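Ketosynthase (Streptomyces sp. MSC090213JE08, PDB 6KXD) probably catalyses the chain-extending condensation of a fatty acyl-ACP with malonyl-ACP to a 3-oxoacyl-ACP, as the ketosynthase of a highly reducing type II polyketide synthase. Local coordinates at residues Gly16-Ile21 with Gly79-Ala84; Glu27-Leu32 with Cys349-Glu354; Phe45-Glu48 with Gln52-Ala55; Leu72-Arg77 with Ile152-Arg157. All blocks are in the same frame, centred on the assembly; numbering follows the deposited sequence.

Interaction 1 of 4, residues Gly16-Ile21 with Gly79-Ala84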
loop_
_atom_site.group_PDB
_atom_site.type_symbol
_atom_site.label_atom_id
_atom_site.label_comp_id
_atom_site.label_asym_id
_atom_site.label_seq_id
_atom_site.Cartn_x
_atom_site.Cartn_y
_atom_site.Cartn_z
ATOM N N GLY A 16 3.769 -15.345 -11.737
ATOM C CA GLY A 16 3.934 -14.525 -12.873
ATOM C C GLY A 16 5.093 -13.586 -12.641
ATOM O O GLY A 16 5.144 -12.959 -11.594
ATOM N N VAL A 17 5.965 -13.452 -13.643
ATOM C CA VAL A 17 7.234 -12.716 -13.513
ATOM C C VAL A 17 7.515 -11.916 -14.784
ATOM O O VAL A 17 7.582 -12.493 -15.881
ATOM C CB VAL A 17 8.421 -13.663 -13.241
ATOM C CG1 VAL A 17 9.721 -12.858 -13.137
ATOM C CG2 VAL A 17 8.218 -14.537 -12.023
ATOM N N ILE A 18 7.738 -10.614 -14.595
ATOM C CA ILE A 18 8.303 -9.667 -15.503
ATOM C C ILE A 18 9.529 -9.098 -14.808
ATOM O O ILE A 18 9.372 -8.347 -13.872
ATOM C CB ILE A 18 7.357 -8.498 -15.815
ATOM C CG1 ILE A 18 6.029 -8.930 -16.443
ATOM C CG2 ILE A 18 8.076 -7.482 -16.674
ATOM C CD1 ILE A 18 6.119 -9.181 -17.919
ATOM N N SER A 19 10.731 -9.431 -15.264
ATOM C CA SER A 19 11.917 -9.028 -14.511
ATOM C C SER A 19 13.053 -8.728 -15.478
ATOM O O SER A 19 13.016 -9.130 -16.653
ATOM C CB SER A 19 12.317 -10.096 -13.515
ATOM O OG SER A 19 13.235 -11.014 -14.084
ATOM N N SER A 20 14.068 -8.078 -14.912
ATOM C CA SER A 20 15.262 -7.670 -15.603
ATOM C C SER A 20 16.104 -8.893 -15.991
ATOM O O SER A 20 16.988 -8.707 -16.791
ATOM C CB SER A 20 16.052 -6.674 -14.774
ATOM O OG SER A 20 16.502 -7.291 -13.585
ATOM N N ILE A 21 15.836 -10.087 -15.424
ATOM C CA ILE A 21 16.587 -11.308 -15.697
ATOM C C ILE A 21 15.699 -12.392 -16.313
ATOM O O ILE A 21 16.092 -13.590 -16.325
ATOM C CB ILE A 21 17.316 -11.847 -14.450
ATOM C CG1 ILE A 21 16.375 -12.453 -13.402
ATOM C CG2 ILE A 21 18.200 -10.752 -13.874
ATOM C CD1 ILE A 21 17.074 -13.154 -12.280
ATOM N N GLY A 79 1.836 -0.564 -14.005
ATOM C CA GLY A 79 0.514 -1.205 -14.148
ATOM C C GLY A 79 0.560 -2.265 -15.226
ATOM O O GLY A 79 0.081 -3.352 -15.058
ATOM N N GLN A 80 1.235 -1.957 -16.333
ATOM C CA GLN A 80 1.368 -2.947 -17.373
ATOM C C GLN A 80 2.132 -4.153 -16.849
ATOM O O GLN A 80 1.726 -5.278 -17.049
ATOM C CB GLN A 80 1.977 -2.362 -18.649
ATOM C CG GLN A 80 1.125 -1.266 -19.236
ATOM C CD GLN A 80 1.817 -0.621 -20.411
ATOM O OE1 GLN A 80 2.766 -1.169 -20.961
ATOM N NE2 GLN A 80 1.294 0.501 -20.827
ATOM N N TYR A 81 3.227 -3.931 -16.112
ATOM C CA TYR A 81 3.922 -5.059 -15.611
ATOM C C TYR A 81 3.055 -5.892 -14.674
ATOM O O TYR A 81 3.109 -7.154 -14.691
ATOM C CB TYR A 81 5.171 -4.637 -14.849
ATOM C CG TYR A 81 6.265 -3.996 -15.651
ATOM C CD1 TYR A 81 6.381 -4.175 -17.021
ATOM C CD2 TYR A 81 7.266 -3.274 -15.019
ATOM C CE1 TYR A 81 7.411 -3.588 -17.732
ATOM C CE2 TYR A 81 8.316 -2.706 -15.722
ATOM C CZ TYR A 81 8.398 -2.886 -17.090
ATOM O OH TYR A 81 9.390 -2.337 -17.844
ATOM N N ALA A 82 2.251 -5.203 -13.853
ATOM C CA ALA A 82 1.467 -5.869 -12.855
ATOM C C ALA A 82 0.468 -6.811 -13.549
ATOM O O ALA A 82 0.329 -8.003 -13.197
ATOM C CB ALA A 82 0.739 -4.852 -12.036
ATOM N N VAL A 83 -0.173 -6.238 -14.562
ATOM C CA VAL A 83 -1.245 -6.935 -15.304
ATOM C C VAL A 83 -0.618 -8.123 -16.052
ATOM O O VAL A 83 -1.149 -9.240 -15.995
ATOM C CB VAL A 83 -1.986 -5.972 -16.253
ATOM C CG1 VAL A 83 -2.985 -6.712 -17.131
ATOM C CG2 VAL A 83 -2.727 -4.869 -15.522
ATOM N N ALA A 84 0.515 -7.891 -16.736
ATOM C CA ALA A 84 1.204 -8.979 -17.440
ATOM C C ALA A 84 1.579 -10.117 -16.478
ATOM O O ALA A 84 1.298 -11.263 -16.758
ATOM C CB ALA A 84 2.382 -8.423 -18.209
#

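Interaction 2 of 4, residues Glu27-Leu32 with Cys349-Glu354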
loop_
_atom_site.group_PDB
_atom_site.type_symbol
_atom_site.label_atom_id
_atom_site.label_comp_id
_atom_site.label_asym_id
_atom_site.label_seq_id
_atom_site.Cartn_x
_atom_site.Cartn_y
_atom_site.Cartn_z
ATOM N N GLU A 27 11.930 -18.515 -17.798
ATOM C CA GLU A 27 12.980 -17.510 -17.996
ATOM C C GLU A 27 13.546 -17.074 -16.634
ATOM O O GLU A 27 14.728 -16.784 -16.520
ATOM C CB GLU A 27 12.438 -16.280 -18.708
ATOM C CG GLU A 27 12.720 -16.163 -20.196
ATOM C CD GLU A 27 13.165 -14.758 -20.602
ATOM O OE1 GLU A 27 14.361 -14.578 -20.916
ATOM O OE2 GLU A 27 12.326 -13.831 -20.600
ATOM N N TYR A 28 12.690 -16.998 -15.605
ATOM C CA TYR A 28 13.091 -16.404 -14.331
ATOM C C TYR A 28 13.842 -17.437 -13.512
ATOM O O TYR A 28 14.868 -17.124 -12.943
ATOM C CB TYR A 28 11.876 -15.896 -13.551
ATOM C CG TYR A 28 12.204 -15.174 -12.264
ATOM C CD1 TYR A 28 12.980 -14.035 -12.277
ATOM C CD2 TYR A 28 11.669 -15.588 -11.056
ATOM C CE1 TYR A 28 13.266 -13.337 -11.110
ATOM C CE2 TYR A 28 11.929 -14.900 -9.880
ATOM C CZ TYR A 28 12.749 -13.784 -9.906
ATOM O OH TYR A 28 12.986 -13.082 -8.755
ATOM N N THR A 29 13.339 -18.676 -13.481
ATOM C CA THR A 29 14.064 -19.744 -12.862
ATOM C C THR A 29 15.461 -19.881 -13.506
ATOM O O THR A 29 16.430 -20.205 -12.800
ATOM C CB THR A 29 13.314 -21.068 -12.964
ATOM O OG1 THR A 29 11.968 -20.848 -12.532
ATOM C CG2 THR A 29 13.966 -22.148 -12.136
ATOM N N ALA A 30 15.555 -19.634 -14.820
ATOM C CA ALA A 30 16.829 -19.735 -15.564
ATOM C C ALA A 30 17.756 -18.633 -15.064
ATOM O O ALA A 30 18.892 -18.915 -14.690
ATOM C CB ALA A 30 16.635 -19.605 -17.063
ATOM N N GLY A 31 17.245 -17.393 -15.074
ATOM C CA GLY A 31 18.016 -16.215 -14.693
ATOM C C GLY A 31 18.579 -16.378 -13.298
ATOM O O GLY A 31 19.752 -16.075 -13.067
ATOM N N LEU A 32 17.758 -16.919 -12.392
ATOM C CA LEU A 32 18.124 -17.020 -10.998
ATOM C C LEU A 32 19.263 -18.033 -10.860
ATOM O O LEU A 32 20.209 -17.800 -10.114
ATOM C CB LEU A 32 16.951 -17.485 -10.146
ATOM C CG LEU A 32 15.861 -16.454 -9.877
ATOM C CD1 LEU A 32 14.676 -17.153 -9.229
ATOM C CD2 LEU A 32 16.373 -15.306 -9.021
ATOM N N CYS A 349 12.197 -17.561 -4.004
ATOM C CA CYS A 349 12.112 -18.455 -2.854
ATOM C C CYS A 349 11.241 -19.671 -3.128
ATOM O O CYS A 349 11.584 -20.786 -2.696
ATOM C CB CYS A 349 11.586 -17.744 -1.619
ATOM S SG CYS A 349 12.824 -16.624 -0.956
ATOM N N GLY A 350 10.111 -19.455 -3.797
ATOM C CA GLY A 350 9.258 -20.551 -4.082
ATOM C C GLY A 350 9.905 -21.483 -5.091
ATOM O O GLY A 350 9.749 -22.700 -5.016
ATOM N N LEU A 351 10.588 -20.887 -6.067
ATOM C CA LEU A 351 11.226 -21.628 -7.158
ATOM C C LEU A 351 12.440 -22.386 -6.605
ATOM O O LEU A 351 12.755 -23.529 -7.032
ATOM C CB LEU A 351 11.623 -20.625 -8.230
ATOM C CG LEU A 351 10.482 -20.105 -9.089
ATOM C CD1 LEU A 351 10.965 -19.018 -10.028
ATOM C CD2 LEU A 351 9.805 -21.241 -9.859
ATOM N N ALA A 352 13.103 -21.760 -5.630
ATOM C CA ALA A 352 14.245 -22.342 -4.960
ATOM C C ALA A 352 13.786 -23.602 -4.248
ATOM O O ALA A 352 14.485 -24.620 -4.350
ATOM C CB ALA A 352 14.886 -21.381 -3.998
ATOM N N ILE A 353 12.626 -23.521 -3.569
ATOM C CA ILE A 353 11.987 -24.643 -2.876
ATOM C C ILE A 353 11.690 -25.767 -3.869
ATOM O O ILE A 353 12.075 -26.900 -3.608
ATOM C CB ILE A 353 10.703 -24.223 -2.135
ATOM C CG1 ILE A 353 11.031 -23.544 -0.803
ATOM C CG2 ILE A 353 9.770 -25.406 -1.949
ATOM C CD1 ILE A 353 9.918 -22.663 -0.277
ATOM N N GLU A 354 10.972 -25.421 -4.943
ATOM C CA GLU A 354 10.430 -26.329 -5.941
ATOM C C GLU A 354 11.567 -27.058 -6.681
ATOM O O GLU A 354 11.451 -28.246 -6.939
ATOM C CB GLU A 354 9.556 -25.521 -6.906
ATOM C CG GLU A 354 8.688 -26.352 -7.838
ATOM C CD GLU A 354 7.905 -25.538 -8.868
ATOM O OE1 GLU A 354 8.163 -24.329 -8.994
ATOM O OE2 GLU A 354 7.048 -26.118 -9.565
#

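Interaction 3 of 4, residues Phe45-Glu48 with Gln52-Ala55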
loop_
_atom_site.group_PDB
_atom_site.type_symbol
_atom_site.label_atom_id
_atom_site.label_comp_id
_atom_site.label_asym_id
_atom_site.label_seq_id
_atom_site.Cartn_x
_atom_site.Cartn_y
_atom_site.Cartn_z
ATOM N N PHE A 45 14.146 7.032 -19.419
ATOM C CA PHE A 45 14.209 8.453 -19.296
ATOM C C PHE A 45 15.649 8.899 -19.558
ATOM O O PHE A 45 16.562 8.082 -19.577
ATOM C CB PHE A 45 13.732 8.898 -17.907
ATOM C CG PHE A 45 14.605 8.400 -16.792
ATOM C CD1 PHE A 45 15.681 9.159 -16.362
ATOM C CD2 PHE A 45 14.379 7.163 -16.204
ATOM C CE1 PHE A 45 16.513 8.692 -15.355
ATOM C CE2 PHE A 45 15.217 6.698 -15.207
ATOM C CZ PHE A 45 16.290 7.454 -14.797
ATOM N N ASP A 46 15.788 10.213 -19.701
ATOM C CA ASP A 46 17.010 10.933 -20.034
ATOM C C ASP A 46 17.937 10.883 -18.808
ATOM O O ASP A 46 17.578 11.387 -17.747
ATOM C CB ASP A 46 16.577 12.343 -20.460
ATOM C CG ASP A 46 17.667 13.296 -20.924
ATOM O OD1 ASP A 46 18.822 12.860 -21.051
ATOM O OD2 ASP A 46 17.331 14.484 -21.160
ATOM N N THR A 47 19.109 10.249 -18.946
ATOM C CA THR A 47 20.080 10.102 -17.851
ATOM C C THR A 47 21.151 11.211 -17.876
ATOM O O THR A 47 21.998 11.257 -16.979
ATOM C CB THR A 47 20.729 8.715 -17.857
ATOM O OG1 THR A 47 21.498 8.507 -19.042
ATOM C CG2 THR A 47 19.721 7.596 -17.742
ATOM N N GLU A 48 21.091 12.113 -18.866
ATOM C CA GLU A 48 21.960 13.277 -18.958
ATOM C C GLU A 48 22.057 13.941 -17.584
ATOM O O GLU A 48 21.072 14.450 -17.054
ATOM C CB GLU A 48 21.400 14.302 -19.956
ATOM C CG GLU A 48 22.087 15.670 -19.939
ATOM C CD GLU A 48 21.333 16.823 -20.603
ATOM O OE1 GLU A 48 21.696 17.997 -20.353
ATOM O OE2 GLU A 48 20.381 16.561 -21.367
ATOM N N GLN A 52 25.840 8.963 -14.778
ATOM C CA GLN A 52 25.598 7.549 -14.539
ATOM C C GLN A 52 24.310 7.148 -15.263
ATOM O O GLN A 52 23.452 7.997 -15.419
ATOM C CB GLN A 52 25.414 7.347 -13.043
ATOM C CG GLN A 52 25.923 6.024 -12.537
ATOM C CD GLN A 52 25.651 5.986 -11.054
ATOM O OE1 GLN A 52 25.933 6.946 -10.324
ATOM N NE2 GLN A 52 25.072 4.883 -10.611
ATOM N N ASN A 53 24.244 5.935 -15.813
ATOM C CA ASN A 53 23.072 5.633 -16.684
ATOM C C ASN A 53 22.758 4.129 -16.765
ATOM O O ASN A 53 22.152 3.675 -17.744
ATOM C CB ASN A 53 23.249 6.224 -18.086
ATOM C CG ASN A 53 24.022 5.293 -18.989
ATOM O OD1 ASN A 53 24.912 4.591 -18.522
ATOM N ND2 ASN A 53 23.615 5.196 -20.244
ATOM N N THR A 54 23.088 3.371 -15.715
ATOM C CA THR A 54 22.774 1.954 -15.617
ATOM C C THR A 54 21.633 1.738 -14.607
ATOM O O THR A 54 21.579 2.369 -13.562
ATOM C CB THR A 54 23.996 1.151 -15.173
ATOM O OG1 THR A 54 25.049 1.443 -16.097
ATOM C CG2 THR A 54 23.729 -0.334 -15.095
ATOM N N ALA A 55 20.741 0.818 -14.937
ATOM C CA ALA A 55 19.649 0.394 -14.071
ATOM C C ALA A 55 19.330 -1.018 -14.513
ATOM O O ALA A 55 19.951 -1.501 -15.458
ATOM C CB ALA A 55 18.479 1.315 -14.212
#

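Interaction 4 of 4, residues Leu72-Arg77 with Ile152-Arg157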
loop_
_atom_site.group_PDB
_atom_site.type_symbol
_atom_site.label_atom_id
_atom_site.label_comp_id
_atom_site.label_asym_id
_atom_site.label_seq_id
_atom_site.Cartn_x
_atom_site.Cartn_y
_atom_site.Cartn_z
ATOM N N LEU A 72 -3.814 -0.012 -23.072
ATOM C CA LEU A 72 -2.479 0.267 -22.517
ATOM C C LEU A 72 -2.382 1.677 -21.947
ATOM O O LEU A 72 -1.661 1.880 -20.925
ATOM C CB LEU A 72 -1.410 0.019 -23.585
ATOM C CG LEU A 72 -1.285 -1.428 -24.054
ATOM C CD1 LEU A 72 -0.205 -1.546 -25.132
ATOM C CD2 LEU A 72 -1.003 -2.352 -22.887
ATOM N N ASP A 73 -3.101 2.659 -22.510
ATOM C CA ASP A 73 -2.949 3.973 -22.000
ATOM C C ASP A 73 -3.703 4.145 -20.661
ATOM O O ASP A 73 -3.631 5.196 -20.080
ATOM C CB ASP A 73 -3.331 5.042 -23.011
ATOM C CG ASP A 73 -4.800 5.100 -23.348
ATOM O OD1 ASP A 73 -5.613 4.371 -22.711
ATOM O OD2 ASP A 73 -5.109 5.837 -24.290
ATOM N N ASP A 74 -4.434 3.126 -20.213
ATOM C CA ASP A 74 -5.070 3.184 -18.900
ATOM C C ASP A 74 -4.034 2.924 -17.813
ATOM O O ASP A 74 -4.323 3.054 -16.647
ATOM C CB ASP A 74 -6.207 2.164 -18.817
ATOM C CG ASP A 74 -7.500 2.673 -19.414
ATOM O OD1 ASP A 74 -7.482 3.792 -19.943
ATOM O OD2 ASP A 74 -8.528 1.942 -19.295
ATOM N N MET A 75 -2.849 2.478 -18.213
ATOM C CA MET A 75 -1.811 2.078 -17.241
ATOM C C MET A 75 -0.508 2.734 -17.643
ATOM O O MET A 75 -0.235 2.845 -18.844
ATOM C CB MET A 75 -1.557 0.583 -17.299
ATOM C CG MET A 75 -2.768 -0.241 -17.062
ATOM S SD MET A 75 -2.556 -1.927 -17.511
ATOM C CE MET A 75 -2.918 -1.876 -19.271
ATOM N N GLY A 76 0.325 3.079 -16.659
ATOM C CA GLY A 76 1.688 3.274 -16.957
ATOM C C GLY A 76 2.416 1.958 -16.945
ATOM O O GLY A 76 1.830 0.882 -16.831
ATOM N N ARG A 77 3.735 2.043 -17.013
ATOM C CA ARG A 77 4.534 0.879 -17.128
ATOM C C ARG A 77 4.345 -0.059 -15.927
ATOM O O ARG A 77 4.342 -1.269 -16.065
ATOM C CB ARG A 77 5.987 1.324 -17.332
ATOM C CG ARG A 77 6.913 0.193 -17.739
ATOM C CD ARG A 77 6.549 -0.457 -19.071
ATOM N NE ARG A 77 7.181 0.217 -20.200
ATOM C CZ ARG A 77 8.251 -0.212 -20.869
ATOM N NH1 ARG A 77 8.893 -1.311 -20.511
ATOM N NH2 ARG A 77 8.668 0.477 -21.916
ATOM N N ILE A 152 -5.698 -5.131 -12.756
ATOM C CA ILE A 152 -5.620 -6.558 -12.801
ATOM C C ILE A 152 -7.040 -7.113 -12.801
ATOM O O ILE A 152 -7.318 -8.047 -13.553
ATOM C CB ILE A 152 -4.823 -7.155 -11.652
ATOM C CG1 ILE A 152 -3.353 -6.744 -11.776
ATOM C CG2 ILE A 152 -5.030 -8.659 -11.604
ATOM C CD1 ILE A 152 -2.528 -7.056 -10.598
ATOM N N ALA A 153 -7.882 -6.564 -11.920
ATOM C CA ALA A 153 -9.243 -7.079 -11.831
ATOM C C ALA A 153 -9.922 -6.845 -13.182
ATOM O O ALA A 153 -10.707 -7.697 -13.687
ATOM C CB ALA A 153 -10.015 -6.458 -10.698
ATOM N N ARG A 154 -9.675 -5.666 -13.739
ATOM C CA ARG A 154 -10.246 -5.289 -15.027
ATOM C C ARG A 154 -9.816 -6.280 -16.109
ATOM O O ARG A 154 -10.640 -6.780 -16.882
ATOM C CB ARG A 154 -9.836 -3.867 -15.409
ATOM C CG ARG A 154 -10.585 -2.804 -14.630
ATOM C CD ARG A 154 -10.256 -1.420 -15.124
ATOM N NE ARG A 154 -10.620 -1.242 -16.514
ATOM C CZ ARG A 154 -10.136 -0.261 -17.281
ATOM N NH1 ARG A 154 -9.353 0.653 -16.738
ATOM N NH2 ARG A 154 -10.449 -0.200 -18.565
ATOM N N GLU A 155 -8.523 -6.512 -16.206
ATOM C CA GLU A 155 -7.971 -7.395 -17.251
ATOM C C GLU A 155 -8.462 -8.850 -17.092
ATOM O O GLU A 155 -8.767 -9.533 -18.086
ATOM C CB GLU A 155 -6.456 -7.332 -17.185
ATOM C CG GLU A 155 -5.779 -8.268 -18.149
ATOM C CD GLU A 155 -6.006 -7.977 -19.629
ATOM O OE1 GLU A 155 -6.488 -6.877 -19.962
ATOM O OE2 GLU A 155 -5.688 -8.884 -20.450
ATOM N N LEU A 156 -8.557 -9.342 -15.851
ATOM C CA LEU A 156 -8.926 -10.718 -15.641
ATOM C C LEU A 156 -10.447 -10.886 -15.483
ATOM O O LEU A 156 -10.906 -12.032 -15.275
ATOM C CB LEU A 156 -8.151 -11.278 -14.455
ATOM C CG LEU A 156 -6.638 -11.254 -14.665
ATOM C CD1 LEU A 156 -5.929 -11.790 -13.447
ATOM C CD2 LEU A 156 -6.266 -12.025 -15.912
ATOM N N ARG A 157 -11.191 -9.779 -15.585
ATOM C CA ARG A 157 -12.646 -9.754 -15.541
ATOM C C ARG A 157 -13.155 -10.284 -14.204
ATOM O O ARG A 157 -14.043 -11.124 -14.150
ATOM C CB ARG A 157 -13.185 -10.564 -16.728
ATOM C CG ARG A 157 -12.766 -9.989 -18.072
ATOM C CD ARG A 157 -13.399 -8.647 -18.332
ATOM N NE ARG A 157 -14.850 -8.745 -18.336
ATOM C CZ ARG A 157 -15.681 -7.712 -18.243
ATOM N NH1 ARG A 157 -15.205 -6.475 -18.183
ATOM N NH2 ARG A 157 -16.986 -7.932 -18.184
#

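Interaction 1 of 4, residues Gly16-Ile21 with Gly79-Ala84
In the core of the thiolase-like fold, strand 10-19 of the large mixed sheet packs against helix 77-93, and I18 is the strand residue that meets Y81 and A84, two positions one turn apart on the helix. Its two branches divide the work. I18 CG2 lies over one face of the Y81 ring, displaced toward the rim, 3.7 Å from Y81 CD1. With I18 CG2 4.1 Å from the centroid of the Y81 ring and 25° off the ring normal, this is a CH-pi contact. The other branch carries I18 CD1 to A84 CB, 3.8 Å away. A first torsion of -60° sets CG1 anti to the carbonyl carbon and CG2 anti to the backbone N, which spreads the branches across both helix residues. A beta-branched side chain suits the strand, and the single methyl of A84 suits a helix face close to it. V17 and S19 point the other way, to Y28 of helix 24-34, while the phenol of Y81 is hydrogen-bonded to E233 and R77. Because no hydrogen bond joins the two segments, this buried junction depends on apolar packing; the ring's orientation is probably secured by the polar partners of its hydroxyl.

Interaction 2 of 4, residues Glu27-Leu32 with Cys349-Glu354
T29 and L351 mark the closest backbone approach of helix 24-34 to helix 341-355, their CA atoms 6.6 Å apart, where the short axes cross at -83° with a separation of 10.6 Å. In this thiolase-like fold the contact joins an early helix to one from the C-terminal half, more than 300 residues later. L351 does most of the touching: its first torsion of -76° sets CG anti to the carbonyl carbon, and the forked end packs against the other helix, among Y28, T29 and L32. A leucine suits the place because its two methyls can be shared among several neighbours. CD1 meets the Y28 ring obliquely, L351 CD1 to Y28 CD2 being 3.6 Å, and reaches L32 CD1 at 4.2 Å. L32 in turn sets its CD1 over one face of the Y28 ring, backing the aromatic from within its own helix. The tyrosine is anchored beyond the apolar cluster, where its OH hydrogen-bonds the carbonyl O of L344. The polar part of T29 is engaged, OG1 hydrogen-bonding V25 O one turn back. That T29 OG1 rests against both methyls of L351, 3.3 Å from CD1 and 3.5 Å from CD2, as a packing contact alone.

Interaction 3 of 4, residues Phe45-Glu48 with Gln52-Ala55
T47 and N53 face each other across the surface loop that links the two short antiparallel strands 40-41 and 54-55, their CA atoms 5.5 Å apart. The contact across the loop is van der Waals packing throughout. T47 CB lies 3.6 Å from N53 CB, and T47 CG2 is 3.8 Å from the same carbon. T47 OG1 approaches N53 CB to 3.0 Å, too short to be given much weight and carrying no hydrogen bond. In T47 a first torsion of 64° places OG1 between the backbone N and the carbonyl carbon, the side on which N53 lies. A threonine suits this partly exposed site, its methyl and hydroxyl both packing on N53 from one beta carbon. T47 CB also covers the carbonyl O of Q52 at 3.7 Å; that oxygen has no hydrogen-bonding partner in the model. A glycine in place of T47 would probably open a gap beside N53 CB and let the loop shift. No polar bond crosses the loop: D46 OD1 accepts from E48 N at 3.2 Å within its own arm, an Asx turn whose donor comes from above the carboxylate plane, and Q52 OE1 turns outward to K209 NZ. T47 also touches I42, and backbone bonds pair N53 with I42 and A55 with R40, so the packing lies where the two-stranded sheet opens into its connecting loop, while Q52 ties the loop to helix 202-210.

Interaction 4 of 4, residues Leu72-Arg77 with Ile152-Arg157
D74 and R154 form a salt bridge that ties the short 3-10 turn 72-74, just ahead of helix 77-93, to helix 147-156. Both terminal nitrogens of the arginine grip a single oxygen: R154 NH2 donates to D74 OD2 at 3.0 Å with an angle of 144° at the hydrogen, and R154 NH1 reaches D74 OD2 at 3.0 Å almost as straight. The oxygen lies in the guanidinium plane at its end-on edge. The carboxylate is turned 52° from that plane; NH2 comes nearly along the C-O axis and NH1 from above the carboxylate. A bend at the third torsion of R154 (61°) swings the guanidinium round to meet the acid, and the long chain suits a gap of 10.7 Å between R154 CA and D74 CA. Replacing R154 by a leucine would probably leave D74 OD2 without either donor and the turn less firmly tied to the helix. Backbone acceptors of the turn are met too: L72 O by M75 N at 3.0 Å and D74 O by R147 NH1. The next residue, E155, has its carboxylate bonded to R87 and to the backbone N atoms of H68, H69 and V70. At the dimer contact R154 packs on I261 of a neighbouring subunit and R157 pairs with D262 of that chain. Sharing one oxygen through two bent bonds, the D74-R154 pair probably owes more to charge attraction than to straightness.

In the fold
Interactions 1 and 2 are buried and apolar, whereas interactions 3 and 4 lie at the surface, one a loop packing without bonds across it and the other a salt bridge. Residues 16-21 and 27-32 sit side by side, I21 packing on G31 and L32, so interactions 1 and 2 continue one layered core from helix 77-93 through strand 10-19 to helices 24-34 and 341-355. Interaction 4 holds the segment leading into helix 77-93, and V83 of that helix touches both M75 and E155, joining it to interaction 1. Interaction 3 touches none of the others; along the chain it is nested within the loops closed by interactions 1 and 2.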